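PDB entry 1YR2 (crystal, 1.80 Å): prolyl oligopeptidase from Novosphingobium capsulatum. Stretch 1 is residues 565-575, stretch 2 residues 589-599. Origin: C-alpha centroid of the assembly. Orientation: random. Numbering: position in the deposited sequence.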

# COMPACT_ATOMS: atom_id res chain seq x y z
N PRO A 565 22.88 -4.89 -18.13
CA PRO A 565 23.92 -5.75 -18.72
C PRO A 565 23.59 -7.21 -18.54
O PRO A 565 22.87 -7.59 -17.60
CB PRO A 565 25.19 -5.37 -17.95
CG PRO A 565 24.91 -4.08 -17.27
CD PRO A 565 23.41 -4.03 -17.07
N ARG A 566 24.12 -8.03 -19.43
CA ARG A 566 23.96 -9.48 -19.35
C ARG A 566 24.21 -10.05 -17.95
O ARG A 566 23.46 -10.92 -17.48
CB ARG A 566 24.88 -10.17 -20.38
CG ARG A 566 24.76 -11.67 -20.43
CD ARG A 566 23.36 -12.15 -20.71
NE ARG A 566 23.19 -13.58 -20.56
CZ ARG A 566 22.90 -14.22 -19.42
NH1 ARG A 566 22.75 -13.56 -18.27
NH2 ARG A 566 22.79 -15.54 -19.45
N HIS A 567 25.27 -9.57 -17.30
CA HIS A 567 25.64 -10.07 -15.98
C HIS A 567 25.38 -9.06 -14.86
O HIS A 567 26.00 -9.13 -13.82
CB HIS A 567 27.12 -10.58 -15.99
CG HIS A 567 27.34 -11.69 -16.96
ND1 HIS A 567 26.67 -12.90 -16.87
CD2 HIS A 567 28.06 -11.74 -18.11
CE1 HIS A 567 27.03 -13.67 -17.89
NE2 HIS A 567 27.85 -12.98 -18.66
N GLY A 568 24.42 -8.16 -15.07
CA GLY A 568 24.09 -7.12 -14.11
C GLY A 568 22.68 -7.17 -13.55
O GLY A 568 22.21 -6.15 -13.06
N LEU A 569 22.00 -8.30 -13.63
CA LEU A 569 20.64 -8.42 -13.08
C LEU A 569 20.60 -9.03 -11.68
O LEU A 569 21.10 -10.15 -11.44
CB LEU A 569 19.77 -9.25 -14.04
CG LEU A 569 18.30 -9.36 -13.72
CD1 LEU A 569 17.62 -8.02 -13.58
CD2 LEU A 569 17.64 -10.19 -14.78
N ALA A 570 20.03 -8.31 -10.74
CA ALA A 570 19.74 -8.82 -9.40
C ALA A 570 18.23 -8.91 -9.20
O ALA A 570 17.48 -8.09 -9.72
CB ALA A 570 20.31 -7.91 -8.33
N ILE A 571 17.78 -9.88 -8.39
CA ILE A 571 16.35 -10.04 -8.15
C ILE A 571 16.07 -10.10 -6.66
O ILE A 571 16.88 -10.60 -5.90
CB ILE A 571 15.79 -11.30 -8.84
CG1 ILE A 571 16.67 -12.54 -8.55
CG2 ILE A 571 15.71 -11.05 -10.31
CD1 ILE A 571 16.05 -13.88 -9.02
N GLU A 572 14.93 -9.55 -6.25
CA GLU A 572 14.55 -9.54 -4.83
C GLU A 572 13.07 -9.85 -4.78
O GLU A 572 12.31 -9.48 -5.69
CB GLU A 572 14.84 -8.15 -4.24
CG GLU A 572 14.73 -8.10 -2.72
CD GLU A 572 15.14 -6.75 -2.05
OE1 GLU A 572 15.89 -5.94 -2.64
OE2 GLU A 572 14.67 -6.51 -0.91
N GLY A 573 12.65 -10.46 -3.66
CA GLY A 573 11.27 -10.73 -3.39
C GLY A 573 11.12 -11.25 -1.98
O GLY A 573 12.11 -11.70 -1.40
N GLY A 574 9.92 -11.13 -1.40
CA GLY A 574 9.65 -11.53 -0.02
C GLY A 574 8.36 -12.36 0.15
O GLY A 574 7.35 -12.07 -0.51
N SER A 575 8.43 -13.41 0.98
CA SER A 575 7.30 -14.27 1.35
C SER A 575 6.92 -15.17 0.12
O SER A 575 7.73 -16.00 -0.34
CB SER A 575 6.11 -13.46 1.90
OG SER A 575 6.47 -12.78 3.09
N PRO A 589 19.47 -20.07 -13.28
CA PRO A 589 20.59 -19.51 -12.50
C PRO A 589 21.52 -18.68 -13.38
O PRO A 589 22.14 -17.72 -12.88
CB PRO A 589 21.30 -20.74 -11.96
CG PRO A 589 20.85 -21.87 -12.81
CD PRO A 589 19.45 -21.53 -13.26
N ASP A 590 21.58 -18.99 -14.68
CA ASP A 590 22.40 -18.22 -15.63
C ASP A 590 21.92 -16.80 -15.90
O ASP A 590 22.69 -15.98 -16.37
CB ASP A 590 22.48 -18.93 -16.99
CG ASP A 590 21.11 -19.10 -17.61
OD1 ASP A 590 20.18 -19.64 -16.93
OD2 ASP A 590 20.84 -18.72 -18.76
N LEU A 591 20.65 -16.52 -15.61
CA LEU A 591 20.09 -15.20 -15.90
C LEU A 591 20.41 -14.10 -14.87
O LEU A 591 20.33 -12.91 -15.20
CB LEU A 591 18.59 -15.34 -16.08
CG LEU A 591 17.70 -14.26 -16.68
CD1 LEU A 591 18.24 -13.68 -18.00
CD2 LEU A 591 16.31 -14.91 -16.87
N PHE A 592 20.75 -14.50 -13.64
CA PHE A 592 20.82 -13.60 -12.48
C PHE A 592 22.23 -13.57 -11.91
O PHE A 592 22.86 -14.60 -11.69
CB PHE A 592 19.83 -14.05 -11.37
CG PHE A 592 18.44 -14.29 -11.91
CD1 PHE A 592 17.72 -13.25 -12.45
CD2 PHE A 592 17.91 -15.57 -11.98
CE1 PHE A 592 16.45 -13.45 -13.00
CE2 PHE A 592 16.63 -15.79 -12.53
CZ PHE A 592 15.91 -14.71 -13.03
N ALA A 593 22.74 -12.37 -11.68
CA ALA A 593 24.03 -12.23 -11.03
C ALA A 593 23.91 -12.45 -9.54
O ALA A 593 24.85 -12.96 -8.90
CB ALA A 593 24.62 -10.89 -11.31
N ALA A 594 22.78 -12.02 -8.97
CA ALA A 594 22.58 -12.16 -7.54
C ALA A 594 21.12 -12.22 -7.24
O ALA A 594 20.34 -11.73 -8.00
CB ALA A 594 23.22 -11.02 -6.82
N ALA A 595 20.75 -12.79 -6.09
CA ALA A 595 19.37 -12.90 -5.65
C ALA A 595 19.25 -12.78 -4.14
O ALA A 595 20.15 -13.24 -3.41
CB ALA A 595 18.79 -14.24 -6.07
N SER A 596 18.15 -12.19 -3.67
CA SER A 596 17.90 -12.11 -2.23
C SER A 596 16.43 -12.42 -1.96
O SER A 596 15.55 -11.54 -2.09
CB SER A 596 18.28 -10.73 -1.68
OG SER A 596 18.31 -10.78 -0.25
N PRO A 597 16.13 -13.67 -1.59
CA PRO A 597 14.78 -14.03 -1.12
C PRO A 597 14.62 -13.72 0.35
O PRO A 597 15.36 -14.30 1.09
CB PRO A 597 14.72 -15.53 -1.35
CG PRO A 597 16.14 -15.99 -1.27
CD PRO A 597 17.03 -14.84 -1.62
N ALA A 598 13.66 -12.88 0.73
CA ALA A 598 13.29 -12.66 2.12
C ALA A 598 12.14 -13.55 2.54
O ALA A 598 11.16 -13.68 1.82
CB ALA A 598 12.92 -11.21 2.32
N VAL A 599 12.27 -14.19 3.70
CA VAL A 599 11.21 -14.96 4.33
C VAL A 599 10.42 -15.82 3.37
O VAL A 599 9.16 -15.81 3.36
CB VAL A 599 10.29 -14.04 5.23
CG1 VAL A 599 11.16 -13.41 6.39
CG2 VAL A 599 9.64 -12.94 4.47
O HOH W 1 22.64 -11.25 -14.79

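Parallel β-strands satisfy their backbones by a simple rule: alternate residues of one strand donate and accept across the gap, straddling a partner on the other. Residues 569-574 and 594-598 of this prolyl oligopeptidase follow it closely, their axes 3° from parallel and 4.8 Å apart at closest approach.

The ladder opens where Ala593 N donates to Leu569 O (2.8 Å), just before the second strand begins. Ile571 then uses both of its backbone polar groups, its N donating to Ala594 O (3.2 Å) and its O accepting from Ser596 N (3.0 Å), so that it brackets Ala595. Gly573 repeats the pattern around Pro597, whose ring nitrogen has no hydrogen to give and is asked for none: Gly573 N reaches Ser596 O in a weak bond (3.5 Å), whereas Gly573 O receives a straighter, shorter one from Ala598 N (2.9 Å, 171°). Ser575 N, donating to Ala598 O (2.9 Å), closes the series. The carbonyls also gather CA-H···O contacts, as from Gly574 CA to Ala598 O (3.2 Å).

Side chains add an apolar layer on the face shared by Ile571 and Ala595, where Ile571 CG1 lies 3.7 Å from Ala595 CB. Ile571 CD1 sits 3.7 Å from the centroid of the Phe592 ring and almost on its normal, a CH-π contact over the face. Leu569 CD2 also packs against Phe592 CD1 (3.8 Å).

Before the strands, side chain and solvent take over. Arg566 NH1 and NH2 both donate to Asp590 O (3.1 Å each), a fork that holds this carbonyl near the guanidinium plane; the salt bridge from Arg566 NH2 to Asp590 OD2 is long, at 3.8 Å. One water donates to Arg566 O (2.8 Å) and Leu591 O (2.9 Å) and accepts from Leu569 N (3.2 Å), satisfying three backbone groups where direct pairing has not yet begun.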